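Local structure of (R)-specific secondary-alkylsulfatase (Pseudomonas sp., 4AXH) at residues R453-M458 with D462-Q467; G475-A480 with A502-Q507; L32-A37 with L508-E513; V235-G240 with G524-R529; G390-E395 with A426-Y431. The protein hydrolyses (R)-secondary alkyl sulfates with inversion of configuration at carbon, giving (S)-alcohols and sulfate, and works as a zinc-dependent homodimer. All coordinates share one frame; numbering follows the deposited sequence.

Contact 1 (R453-M458 with D462-Q467); sequences RYVEAM and DAVLKQ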
# COMPACT_ATOMS: atom_id res chain seq x y z
N ARG A 453 -3.84 23.69 19.30
CA ARG A 453 -2.48 24.25 19.37
C ARG A 453 -2.19 25.23 18.26
O ARG A 453 -1.53 26.24 18.51
CB ARG A 453 -1.44 23.13 19.36
CG ARG A 453 -1.33 22.38 20.67
CD ARG A 453 -0.15 21.44 20.65
NE ARG A 453 0.29 21.06 22.00
CZ ARG A 453 -0.22 20.04 22.68
NH1 ARG A 453 -1.21 19.32 22.17
NH2 ARG A 453 0.24 19.75 23.89
N TYR A 454 -2.67 24.95 17.04
CA TYR A 454 -2.45 25.83 15.91
C TYR A 454 -3.27 27.12 16.05
O TYR A 454 -2.71 28.20 15.87
CB TYR A 454 -2.73 25.13 14.57
CG TYR A 454 -1.56 24.33 14.01
CD1 TYR A 454 -0.48 24.97 13.41
CD2 TYR A 454 -1.58 22.94 14.00
CE1 TYR A 454 0.58 24.24 12.86
CE2 TYR A 454 -0.53 22.20 13.47
CZ TYR A 454 0.55 22.85 12.90
OH TYR A 454 1.56 22.07 12.39
N VAL A 455 -4.58 27.02 16.39
CA VAL A 455 -5.51 28.16 16.61
C VAL A 455 -4.92 29.12 17.66
O VAL A 455 -4.89 30.33 17.43
CB VAL A 455 -6.97 27.69 16.92
CG1 VAL A 455 -7.83 28.83 17.46
CG2 VAL A 455 -7.62 27.07 15.69
N GLU A 456 -4.40 28.56 18.76
CA GLU A 456 -3.72 29.26 19.85
C GLU A 456 -2.49 29.99 19.26
O GLU A 456 -2.38 31.21 19.42
CB GLU A 456 -3.31 28.25 20.95
CG GLU A 456 -2.33 28.74 22.01
CD GLU A 456 -1.35 27.67 22.47
OE1 GLU A 456 -0.50 27.26 21.65
OE2 GLU A 456 -1.49 27.18 23.62
N ALA A 457 -1.61 29.26 18.54
CA ALA A 457 -0.40 29.79 17.91
C ALA A 457 -0.71 30.89 16.90
O ALA A 457 0.10 31.79 16.71
CB ALA A 457 0.37 28.67 17.23
N MET A 458 -1.89 30.83 16.29
CA MET A 458 -2.32 31.79 15.28
C MET A 458 -3.06 33.02 15.82
O MET A 458 -3.45 33.89 15.04
CB MET A 458 -3.08 31.08 14.15
CG MET A 458 -2.19 30.22 13.26
SD MET A 458 -3.01 29.44 11.85
CE MET A 458 -3.74 28.04 12.61
N ASP A 462 -10.95 34.11 16.99
CA ASP A 462 -11.29 35.33 16.27
C ASP A 462 -10.20 35.68 15.25
O ASP A 462 -10.51 36.05 14.12
CB ASP A 462 -11.53 36.50 17.24
CG ASP A 462 -12.85 36.44 18.01
OD1 ASP A 462 -13.92 36.35 17.36
OD2 ASP A 462 -12.81 36.54 19.26
N ALA A 463 -8.91 35.55 15.65
CA ALA A 463 -7.76 35.85 14.80
C ALA A 463 -7.71 34.92 13.59
O ALA A 463 -7.55 35.39 12.46
CB ALA A 463 -6.47 35.77 15.59
N VAL A 464 -7.93 33.60 13.83
CA VAL A 464 -7.96 32.60 12.77
C VAL A 464 -9.14 32.87 11.81
O VAL A 464 -8.96 32.74 10.60
CB VAL A 464 -7.83 31.13 13.26
CG1 VAL A 464 -6.64 30.96 14.20
CG2 VAL A 464 -9.09 30.63 13.93
N LEU A 465 -10.28 33.35 12.35
CA LEU A 465 -11.50 33.71 11.60
C LEU A 465 -11.29 34.93 10.67
O LEU A 465 -11.86 34.97 9.58
CB LEU A 465 -12.68 33.96 12.56
CG LEU A 465 -13.60 32.77 12.90
CD1 LEU A 465 -14.21 32.92 14.27
CD2 LEU A 465 -14.74 32.63 11.90
N LYS A 466 -10.50 35.92 11.12
CA LYS A 466 -10.18 37.14 10.36
C LYS A 466 -9.26 36.76 9.19
O LYS A 466 -9.45 37.24 8.08
CB LYS A 466 -9.48 38.17 11.27
CG LYS A 466 -9.74 39.64 10.90
CD LYS A 466 -8.72 40.21 9.91
CE LYS A 466 -9.17 41.54 9.37
NZ LYS A 466 -8.44 41.91 8.13
N GLN A 467 -8.28 35.88 9.48
CA GLN A 467 -7.32 35.32 8.53
C GLN A 467 -8.02 34.46 7.49
O GLN A 467 -7.65 34.50 6.31
CB GLN A 467 -6.28 34.48 9.26
CG GLN A 467 -5.27 35.30 10.03
CD GLN A 467 -4.07 34.46 10.33
OE1 GLN A 467 -3.50 33.83 9.43
NE2 GLN A 467 -3.68 34.43 11.59
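Gln467 NE2 donates a hydrogen bond to Ala457 O of the second subunit and lies 3.5 Å from Met458 O of its own chain. The Gln467 chain runs out extended from CG, with chi2 at -162°, and this carries its amide as far as the end of helix 447-457. The methyl of Ala463 lies against the same Met458 carbonyl, CB to Met458 O being 3.6 Å. Beside this polar patch, Val464 CG1 rests on Met458 CB at 3.6 Å. The same Val464 methyl also rests on the backbone carbonyl of Val455, 3.7 Å from Val455 O. The side chains of Val455 and Val464 cross at about a right angle, and their CG1 atoms are 4.1 Å apart. Leu487 of helix 477-490 packs on both valines, and Leu483 of that helix on Met458 and Gln467. Met458 also packs on Ala457 of the second subunit. The contact is made by two consecutive helices, 447-457 and 461-474, joined by a tight loop, in the alkylsulfatase dimerisation region at the dimer interface.

Contact 2 (G475-A480 with A502-Q507); sequences GDYRWA and ADAMEQ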
# COMPACT_ATOMS: atom_id res chain seq x y z
N GLY A 475 -9.11 34.73 -2.68
CA GLY A 475 -9.42 33.63 -3.58
C GLY A 475 -8.57 32.41 -3.32
O GLY A 475 -8.52 31.50 -4.15
N ASP A 476 -7.88 32.38 -2.17
CA ASP A 476 -7.01 31.29 -1.72
C ASP A 476 -7.82 30.39 -0.80
O ASP A 476 -7.54 30.27 0.40
CB ASP A 476 -5.76 31.87 -1.00
CG ASP A 476 -4.68 30.89 -0.56
OD1 ASP A 476 -4.79 29.69 -0.89
OD2 ASP A 476 -3.72 31.34 0.12
N TYR A 477 -8.85 29.74 -1.39
CA TYR A 477 -9.78 28.82 -0.72
C TYR A 477 -9.09 27.58 -0.17
O TYR A 477 -9.56 26.99 0.79
CB TYR A 477 -10.93 28.41 -1.65
CG TYR A 477 -11.67 29.59 -2.24
CD1 TYR A 477 -12.44 30.43 -1.44
CD2 TYR A 477 -11.56 29.90 -3.59
CE1 TYR A 477 -13.08 31.54 -1.97
CE2 TYR A 477 -12.22 30.99 -4.14
CZ TYR A 477 -12.99 31.81 -3.32
OH TYR A 477 -13.67 32.88 -3.84
N ARG A 478 -7.95 27.22 -0.76
CA ARG A 478 -7.13 26.09 -0.35
C ARG A 478 -6.55 26.36 1.03
O ARG A 478 -6.61 25.49 1.90
CB ARG A 478 -6.03 25.86 -1.40
CG ARG A 478 -5.72 24.39 -1.58
CD ARG A 478 -4.62 24.22 -2.56
NE ARG A 478 -3.67 23.20 -2.11
CZ ARG A 478 -2.61 22.85 -2.81
NH1 ARG A 478 -2.37 23.41 -3.99
NH2 ARG A 478 -1.78 21.92 -2.35
N TRP A 479 -6.01 27.58 1.24
CA TRP A 479 -5.46 27.95 2.54
C TRP A 479 -6.58 28.19 3.54
O TRP A 479 -6.48 27.74 4.67
CB TRP A 479 -4.48 29.13 2.43
CG TRP A 479 -3.91 29.57 3.75
CD1 TRP A 479 -4.12 30.77 4.37
CD2 TRP A 479 -3.09 28.79 4.64
NE1 TRP A 479 -3.48 30.79 5.59
CE2 TRP A 479 -2.82 29.60 5.77
CE3 TRP A 479 -2.53 27.51 4.58
CZ2 TRP A 479 -2.02 29.17 6.82
CZ3 TRP A 479 -1.75 27.07 5.63
CH2 TRP A 479 -1.51 27.89 6.74
N ALA A 480 -7.68 28.82 3.09
CA ALA A 480 -8.86 29.03 3.92
C ALA A 480 -9.33 27.72 4.59
O ALA A 480 -9.50 27.72 5.80
CB ALA A 480 -9.97 29.63 3.08
N ALA A 502 -17.14 25.82 4.95
CA ALA A 502 -18.09 25.23 4.00
C ALA A 502 -18.13 26.07 2.73
O ALA A 502 -18.16 25.50 1.64
CB ALA A 502 -19.47 25.12 4.61
N ASP A 503 -18.07 27.41 2.87
CA ASP A 503 -18.10 28.37 1.76
C ASP A 503 -16.86 28.24 0.87
O ASP A 503 -16.99 28.26 -0.36
CB ASP A 503 -18.24 29.83 2.28
CG ASP A 503 -19.66 30.29 2.66
OD1 ASP A 503 -20.55 29.43 2.83
OD2 ASP A 503 -19.87 31.53 2.75
N ALA A 504 -15.68 28.10 1.49
CA ALA A 504 -14.38 27.94 0.83
C ALA A 504 -14.28 26.59 0.12
O ALA A 504 -13.79 26.58 -1.01
CB ALA A 504 -13.26 28.10 1.83
N MET A 505 -14.76 25.47 0.75
CA MET A 505 -14.83 24.10 0.20
C MET A 505 -15.71 24.08 -1.03
O MET A 505 -15.34 23.50 -2.04
CB MET A 505 -15.46 23.12 1.20
CG MET A 505 -14.48 22.47 2.11
SD MET A 505 -14.97 20.76 2.42
CE MET A 505 -13.93 20.42 3.84
N GLU A 506 -16.89 24.73 -0.94
CA GLU A 506 -17.89 24.87 -1.98
C GLU A 506 -17.29 25.51 -3.23
O GLU A 506 -17.58 25.04 -4.34
CB GLU A 506 -19.03 25.72 -1.43
CG GLU A 506 -20.19 25.95 -2.38
CD GLU A 506 -21.36 26.59 -1.67
OE1 GLU A 506 -21.32 27.82 -1.41
OE2 GLU A 506 -22.27 25.83 -1.26
N GLN A 507 -16.46 26.57 -3.06
CA GLN A 507 -15.76 27.29 -4.13
C GLN A 507 -14.73 26.37 -4.77
O GLN A 507 -14.61 26.38 -5.99
CB GLN A 507 -15.09 28.59 -3.62
CG GLN A 507 -16.05 29.73 -3.21
CD GLN A 507 -17.00 30.20 -4.29
OE1 GLN A 507 -16.60 30.61 -5.38
NE2 GLN A 507 -18.30 30.20 -3.97
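Tyr477 lays its ring against Gln507 in a CH-pi contact. Gln507 CB sits 3.6 Å from the Tyr477 ring centroid, only 4° off the ring normal. Gln507 CG follows along the same face and comes within 3.7 Å of Tyr477 CE1. The Gln507 chain then bends at chi2 (-57°); its amide plane stands 49° from the ring plane. Backbone of Gly475 lies over the opposite face, nearer the rim.

Apolar contacts come next. Ala480 CB meets Ala504 CB at 3.8 Å, and Tyr477 CD1 lies 4.1 Å from the same methyl. With alanines at 480 and 504 the helices come close. The CA atoms of Tyr477 and Ala504 are 4.9 Å apart, and Tyr477 CB lies 3.5 Å from Ala504 O.

No hydrogen bond crosses between the segments. Asp476 is the N-cap of helix 477-490, its OD1 accepting from Trp479 N at 3.2 Å. Gly475, at positive phi, ends the preceding helix as the C-prime residue of a Schellman motif. Tyr477 OH bonds to Ser38, and Gln507 to Pro36, Ser38 and Thr41. The two helices thus meet mainly through carbon surfaces, while their polar ends turn to the N-terminal part of the chain.

Contact 3 (L32-A37 with L508-E513); sequences LDSKPA and LGYQTE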
# COMPACT_ATOMS: atom_id res chain seq x y z
N LEU A 32 -25.57 30.12 5.90
CA LEU A 32 -25.53 28.68 5.65
C LEU A 32 -26.04 28.27 4.26
O LEU A 32 -26.04 27.08 3.93
CB LEU A 32 -26.33 27.98 6.75
CG LEU A 32 -25.55 27.21 7.79
CD1 LEU A 32 -24.76 28.13 8.72
CD2 LEU A 32 -26.49 26.37 8.61
N ASP A 33 -26.48 29.24 3.45
CA ASP A 33 -27.03 28.98 2.12
C ASP A 33 -25.92 28.73 1.09
O ASP A 33 -24.80 29.19 1.28
CB ASP A 33 -27.94 30.15 1.67
CG ASP A 33 -28.80 30.77 2.77
OD1 ASP A 33 -28.24 31.53 3.61
OD2 ASP A 33 -30.04 30.51 2.79
N SER A 34 -26.23 27.99 -0.00
CA SER A 34 -25.29 27.67 -1.09
C SER A 34 -24.89 28.94 -1.88
O SER A 34 -25.59 29.37 -2.81
CB SER A 34 -25.86 26.59 -2.00
OG SER A 34 -24.95 26.26 -3.05
N LYS A 35 -23.75 29.54 -1.49
CA LYS A 35 -23.17 30.76 -2.07
C LYS A 35 -22.89 30.59 -3.58
O LYS A 35 -22.50 29.50 -3.98
CB LYS A 35 -21.88 31.15 -1.34
CG LYS A 35 -21.98 31.06 0.17
CD LYS A 35 -22.52 32.34 0.83
CE LYS A 35 -23.66 32.10 1.79
NZ LYS A 35 -23.27 31.22 2.92
N PRO A 36 -23.11 31.63 -4.43
CA PRO A 36 -22.83 31.45 -5.86
C PRO A 36 -21.33 31.57 -6.17
O PRO A 36 -20.49 31.64 -5.25
CB PRO A 36 -23.66 32.57 -6.51
CG PRO A 36 -23.63 33.68 -5.49
CD PRO A 36 -23.55 33.02 -4.13
N ALA A 37 -20.99 31.58 -7.47
CA ALA A 37 -19.60 31.68 -7.92
C ALA A 37 -19.03 33.05 -7.56
O ALA A 37 -19.65 34.09 -7.83
CB ALA A 37 -19.51 31.45 -9.42
N LEU A 508 -14.04 25.51 -3.96
CA LEU A 508 -13.09 24.49 -4.43
C LEU A 508 -13.82 23.43 -5.28
O LEU A 508 -13.24 22.92 -6.24
CB LEU A 508 -12.33 23.81 -3.29
CG LEU A 508 -11.34 24.69 -2.50
CD1 LEU A 508 -10.86 23.96 -1.24
CD2 LEU A 508 -10.15 25.09 -3.33
N GLY A 509 -15.08 23.15 -4.93
CA GLY A 509 -15.96 22.23 -5.63
C GLY A 509 -16.40 22.83 -6.94
O GLY A 509 -16.44 22.12 -7.95
N TYR A 510 -16.71 24.15 -6.94
CA TYR A 510 -17.09 24.90 -8.14
C TYR A 510 -15.90 24.96 -9.11
O TYR A 510 -16.10 25.07 -10.31
CB TYR A 510 -17.50 26.34 -7.78
CG TYR A 510 -18.81 26.51 -7.02
CD1 TYR A 510 -19.82 25.55 -7.10
CD2 TYR A 510 -19.06 27.65 -6.26
CE1 TYR A 510 -21.03 25.70 -6.42
CE2 TYR A 510 -20.26 27.80 -5.55
CZ TYR A 510 -21.23 26.82 -5.63
OH TYR A 510 -22.42 26.95 -4.95
N GLN A 511 -14.67 24.90 -8.58
CA GLN A 511 -13.42 25.03 -9.32
C GLN A 511 -12.84 23.74 -9.90
O GLN A 511 -12.30 23.78 -11.00
CB GLN A 511 -12.34 25.75 -8.45
CG GLN A 511 -12.48 27.27 -8.40
CD GLN A 511 -11.44 27.92 -7.51
OE1 GLN A 511 -10.35 27.37 -7.27
NE2 GLN A 511 -11.76 29.12 -7.02
N THR A 512 -12.88 22.63 -9.14
CA THR A 512 -12.32 21.32 -9.51
C THR A 512 -12.92 20.64 -10.73
O THR A 512 -14.15 20.57 -10.88
CB THR A 512 -12.20 20.37 -8.33
OG1 THR A 512 -11.44 19.24 -8.75
CG2 THR A 512 -13.55 19.91 -7.80
N GLU A 513 -12.01 20.09 -11.57
CA GLU A 513 -12.27 19.31 -12.78
C GLU A 513 -12.72 17.89 -12.41
O GLU A 513 -13.47 17.24 -13.16
CB GLU A 513 -10.97 19.25 -13.59
CG GLU A 513 -10.96 18.27 -14.73
CD GLU A 513 -9.86 18.50 -15.73
OE1 GLU A 513 -8.72 18.80 -15.30
OE2 GLU A 513 -10.14 18.39 -16.95
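Tyr510 reaches from the end of helix 495-511 to the N-terminal loop at Ser34, Lys35 and Pro36. Its CB bond already points toward that loop. CG stands anti to the carbonyl carbon, chi1 -70°, which sends the ring toward the loop. The CE2 corner of the ring is the first part to meet it. Tyr510 CE2 lies 3.2 Å from Lys35 O, which sits at the ring edge and in its plane. Pro36 O approaches the same CE2 obliquely, at 3.9 Å. CZ is next, 3.4 Å from Lys35 O. The tip, OH, comes to 2.7 Å from Lys35 O and 3.2 Å from Ser34 OG. The Ser34 pair is at best a weak hydrogen bond whose proton is not settled. A firmer bond to this hydroxyl comes from Gln242 NE2, which also bonds to Ser34 O and so holds tyrosine and loop together. Lys35 turns its amine away from the ring, to a salt bridge with Asp503. The loop leads straight into helix 39-48. Arg518 and Met522 of helix 515-529 and Thr100 of a loop pack on the ring, and Tyr510, on helix 495-511, lies between the N-terminal segment and helix 515-529.

Contact 4 (V235-G240 with G524-R529); sequences VMVPRG and GAMELR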
# COMPACT_ATOMS: atom_id res chain seq x y z
N VAL A 235 -24.24 11.28 -2.94
CA VAL A 235 -25.62 10.75 -2.87
C VAL A 235 -26.56 11.59 -2.02
O VAL A 235 -27.74 11.74 -2.40
CB VAL A 235 -25.76 9.23 -2.54
CG1 VAL A 235 -25.69 8.35 -3.82
CG2 VAL A 235 -24.77 8.77 -1.44
N MET A 236 -26.05 12.15 -0.89
CA MET A 236 -26.79 13.04 0.01
C MET A 236 -26.85 14.50 -0.50
O MET A 236 -27.63 15.29 0.00
CB MET A 236 -26.26 12.94 1.43
CG MET A 236 -27.05 11.96 2.32
SD MET A 236 -27.67 10.37 1.63
CE MET A 236 -29.40 10.89 1.13
N VAL A 237 -26.07 14.81 -1.54
CA VAL A 237 -26.00 16.13 -2.17
C VAL A 237 -27.04 16.23 -3.32
O VAL A 237 -27.11 15.32 -4.15
CB VAL A 237 -24.55 16.46 -2.64
CG1 VAL A 237 -24.46 17.84 -3.28
CG2 VAL A 237 -23.55 16.34 -1.49
N PRO A 238 -27.83 17.32 -3.39
CA PRO A 238 -28.82 17.45 -4.48
C PRO A 238 -28.15 17.56 -5.85
O PRO A 238 -26.95 17.79 -5.92
CB PRO A 238 -29.53 18.77 -4.14
CG PRO A 238 -29.24 19.04 -2.77
CD PRO A 238 -27.91 18.48 -2.48
N ARG A 239 -28.92 17.45 -6.94
CA ARG A 239 -28.40 17.59 -8.29
C ARG A 239 -28.64 19.03 -8.71
O ARG A 239 -29.63 19.64 -8.28
CB ARG A 239 -29.04 16.59 -9.27
CG ARG A 239 -29.27 15.15 -8.75
CD ARG A 239 -28.14 14.58 -7.90
NE ARG A 239 -28.44 13.27 -7.32
CZ ARG A 239 -27.70 12.66 -6.40
NH1 ARG A 239 -26.62 13.25 -5.91
NH2 ARG A 239 -28.04 11.46 -5.96
N GLY A 240 -27.73 19.57 -9.51
CA GLY A 240 -27.80 20.94 -9.98
C GLY A 240 -26.42 21.56 -10.09
O GLY A 240 -25.48 21.09 -9.43
N GLY A 524 -18.83 17.64 2.08
CA GLY A 524 -18.11 18.35 3.13
C GLY A 524 -18.79 19.65 3.53
O GLY A 524 -19.07 19.86 4.71
N ALA A 525 -19.08 20.50 2.54
CA ALA A 525 -19.74 21.79 2.73
C ALA A 525 -21.15 21.63 3.36
O ALA A 525 -21.47 22.35 4.30
CB ALA A 525 -19.81 22.55 1.42
N MET A 526 -21.94 20.64 2.89
CA MET A 526 -23.26 20.31 3.41
C MET A 526 -23.19 19.92 4.90
O MET A 526 -23.85 20.56 5.71
CB MET A 526 -23.86 19.17 2.58
CG MET A 526 -25.21 18.65 3.08
SD MET A 526 -25.92 17.40 1.94
CE MET A 526 -26.58 18.47 0.74
N GLU A 527 -22.39 18.91 5.27
CA GLU A 527 -22.27 18.45 6.66
C GLU A 527 -21.70 19.50 7.62
O GLU A 527 -22.03 19.48 8.81
CB GLU A 527 -21.48 17.15 6.78
CG GLU A 527 -22.10 15.90 6.17
CD GLU A 527 -21.35 14.62 6.49
OE1 GLU A 527 -20.28 14.67 7.15
OE2 GLU A 527 -21.85 13.53 6.11
N LEU A 528 -20.84 20.42 7.11
CA LEU A 528 -20.25 21.48 7.93
C LEU A 528 -21.34 22.44 8.32
O LEU A 528 -21.39 22.90 9.46
CB LEU A 528 -19.17 22.23 7.15
CG LEU A 528 -17.78 21.66 7.22
CD1 LEU A 528 -16.91 22.21 6.10
CD2 LEU A 528 -17.15 21.86 8.62
N ARG A 529 -22.25 22.71 7.38
CA ARG A 529 -23.39 23.57 7.56
C ARG A 529 -24.47 22.92 8.41
O ARG A 529 -25.00 23.56 9.32
CB ARG A 529 -23.96 23.97 6.19
CG ARG A 529 -23.13 25.04 5.50
CD ARG A 529 -23.39 25.08 4.01
NE ARG A 529 -22.56 26.09 3.36
CZ ARG A 529 -22.54 26.32 2.05
NH1 ARG A 529 -23.31 25.60 1.23
NH2 ARG A 529 -21.75 27.26 1.55
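Met526 extends from helix 515-529 and lays its thioether over the backbone of Met236 and Val237 and the ring of Pro238. CG is anti to the backbone N (chi1 176°), and the chain stays straight until chi3. There it bends, at -80°, and the methyl turns onto the loop. Met526 SD is 3.3 Å from Met236 O. CE lies almost as near to this carbonyl, at 3.4 Å. The same methyl end meets the CD corner of the Pro238 ring at 3.5 Å. Val237 gives its CA, 3.8 Å from Met526 CE. Its CG2 touches more loosely, 4.3 Å from SD, and its side chain also packs on Met522 and Thr523, one turn earlier on the helix. Glu527 follows Met526 but takes different partners: it forms a salt bridge with Arg227 and a hydrogen bond with Tyr231, both on helix 222-233. That helix also holds Gln232, which binds sulfate, its side chain about 11 Å from that of Val237. The loop belongs to the metallo-beta-lactamase region and the helix to the dimerisation region. No hydrogen bond spans the two segments. The chemistry is that of one thioether resting on valine, proline and peptide atoms, while Glu527 next to it supplies a polar link.

Contact 5 (G390-E395 with A426-Y431); sequences GLTLHE and AVYQRY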
# COMPACT_ATOMS: atom_id res chain seq x y z
N GLY A 390 14.63 12.67 -3.96
CA GLY A 390 14.35 13.12 -2.61
C GLY A 390 13.07 13.87 -2.39
O GLY A 390 12.89 14.46 -1.31
N LEU A 391 12.18 13.89 -3.38
CA LEU A 391 10.88 14.56 -3.25
C LEU A 391 9.93 13.73 -2.39
O LEU A 391 9.98 12.49 -2.41
CB LEU A 391 10.25 14.88 -4.62
CG LEU A 391 10.58 16.27 -5.22
CD1 LEU A 391 11.87 16.24 -6.00
CD2 LEU A 391 9.48 16.71 -6.11
N THR A 392 9.11 14.42 -1.58
CA THR A 392 8.12 13.81 -0.70
C THR A 392 6.72 13.87 -1.33
O THR A 392 6.46 14.74 -2.15
CB THR A 392 8.24 14.36 0.74
OG1 THR A 392 8.06 15.78 0.76
CG2 THR A 392 9.56 14.03 1.38
N LEU A 393 5.82 12.95 -0.96
CA LEU A 393 4.47 12.82 -1.52
C LEU A 393 3.78 14.08 -1.99
O LEU A 393 3.29 14.10 -3.12
CB LEU A 393 3.56 11.94 -0.65
CG LEU A 393 2.85 12.52 0.57
CD1 LEU A 393 1.59 11.75 0.86
CD2 LEU A 393 3.76 12.55 1.78
N HIS A 394 3.77 15.13 -1.15
CA HIS A 394 3.11 16.40 -1.47
C HIS A 394 3.91 17.28 -2.38
O HIS A 394 3.32 18.03 -3.17
CB HIS A 394 2.69 17.15 -0.21
CG HIS A 394 1.78 16.34 0.63
ND1 HIS A 394 0.56 15.92 0.16
CD2 HIS A 394 1.95 15.89 1.89
CE1 HIS A 394 0.04 15.19 1.14
NE2 HIS A 394 0.84 15.16 2.21
N GLU A 395 5.25 17.20 -2.27
CA GLU A 395 6.23 17.91 -3.09
C GLU A 395 6.03 17.40 -4.52
O GLU A 395 5.93 18.22 -5.43
CB GLU A 395 7.66 17.59 -2.63
CG GLU A 395 8.50 18.78 -2.21
CD GLU A 395 9.46 18.50 -1.07
OE1 GLU A 395 10.26 17.54 -1.18
OE2 GLU A 395 9.42 19.23 -0.05
N ALA A 426 -0.27 8.43 -4.00
CA ALA A 426 -0.53 6.99 -3.88
C ALA A 426 0.69 6.13 -4.21
O ALA A 426 0.94 5.15 -3.50
CB ALA A 426 -1.74 6.56 -4.73
N VAL A 427 1.42 6.47 -5.32
CA VAL A 427 2.64 5.73 -5.76
C VAL A 427 3.72 5.87 -4.64
O VAL A 427 4.39 4.89 -4.32
CB VAL A 427 3.17 6.12 -7.19
CG1 VAL A 427 4.39 5.28 -7.61
CG2 VAL A 427 2.08 5.98 -8.25
N TYR A 428 3.82 7.07 -4.00
CA TYR A 428 4.69 7.34 -2.87
C TYR A 428 4.28 6.43 -1.71
O TYR A 428 5.16 5.76 -1.18
CB TYR A 428 4.64 8.81 -2.46
CG TYR A 428 5.67 9.19 -1.43
CD1 TYR A 428 5.44 8.98 -0.06
CD2 TYR A 428 6.88 9.78 -1.80
CE1 TYR A 428 6.39 9.35 0.89
CE2 TYR A 428 7.83 10.15 -0.85
CZ TYR A 428 7.58 9.94 0.49
OH TYR A 428 8.53 10.31 1.41
N GLN A 429 2.98 6.40 -1.33
CA GLN A 429 2.42 5.52 -0.28
C GLN A 429 2.75 4.04 -0.57
O GLN A 429 3.27 3.34 0.30
CB GLN A 429 0.88 5.72 -0.16
CG GLN A 429 0.16 4.63 0.67
CD GLN A 429 -1.35 4.63 0.55
OE1 GLN A 429 -2.00 5.68 0.62
NE2 GLN A 429 -1.94 3.44 0.43
N ARG A 430 2.43 3.58 -1.81
CA ARG A 430 2.69 2.20 -2.22
C ARG A 430 4.17 1.76 -2.07
O ARG A 430 4.41 0.69 -1.54
CB ARG A 430 2.06 1.87 -3.60
CG ARG A 430 2.90 1.01 -4.53
CD ARG A 430 2.18 -0.12 -5.24
NE ARG A 430 3.18 -0.89 -5.98
CZ ARG A 430 3.17 -2.21 -6.15
NH1 ARG A 430 2.19 -2.95 -5.64
NH2 ARG A 430 4.15 -2.81 -6.81
N TYR A 431 5.14 2.58 -2.50
CA TYR A 431 6.56 2.22 -2.45
C TYR A 431 7.26 2.65 -1.17
O TYR A 431 8.25 2.03 -0.80
CB TYR A 431 7.34 2.78 -3.67
CG TYR A 431 7.05 2.09 -4.98
CD1 TYR A 431 7.65 0.88 -5.30
CD2 TYR A 431 6.18 2.66 -5.92
CE1 TYR A 431 7.37 0.23 -6.51
CE2 TYR A 431 5.93 2.03 -7.14
CZ TYR A 431 6.53 0.82 -7.44
OH TYR A 431 6.22 0.18 -8.64
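The ring of Tyr428 packs against the turn made by Leu391, Thr392 and Leu393, with one face against Leu393 and an edge toward Leu391. Leu393 N is 3.4 Å from Tyr428 CD2, over that face but offset toward the rim. Leu393 CB makes a CH-pi contact on the face, 3.9 Å from the Tyr428 ring centroid and 28° off the normal. It lies 3.6 Å from both CG and CD1 of Tyr428. Leu391 O comes in near the ring plane instead, 3.5 Å from Tyr428 CE2. Tyr428 has CG anti to its own backbone N (chi1 -172°), which throws the ring across to the turn. The turn links helix 362-388 to helix 393-400. Gly390, at positive phi, closes the first of these in a Schellman motif. Thr392 N then makes a weak bond to Glu395 OE1 at 3.3 Å. The turn belongs to the helical dimerisation region. The side chains of Thr392 and Tyr428 run side by side in the same direction, so that the Thr392 CG2 methyl sits 3.9 Å from Tyr428 OH. Met387 of helix 362-388 also packs on Tyr428. The side chain of Leu393 is about 9 Å from that of Leu320, which binds sulfate. Gln429, next along the helix, packs on Leu320 and bonds through OE1 to Phe434 N of the second subunit.

In the fold
Contacts 5, 1 and 2 follow one another along the chain, all within the dimerisation region, and each touches the second subunit. Contact 1 lies farthest out, its centre about 17 Å from that of contact 2 and about 30 Å from that of contact 5. Contacts 2 and 3 share helix 495-511, with centres about 9 Å apart. The next helix, 515-529, brings in contact 4, whose Arg529 forms salt bridges with Asp503 and Glu506 of contact 2. Contacts 3 and 4 alternate along the sequence and touch in space. They tie the N-terminal segment and the metallo-beta-lactamase region to the same helical pair, so the helical dimerisation region packs directly on the catalytic region.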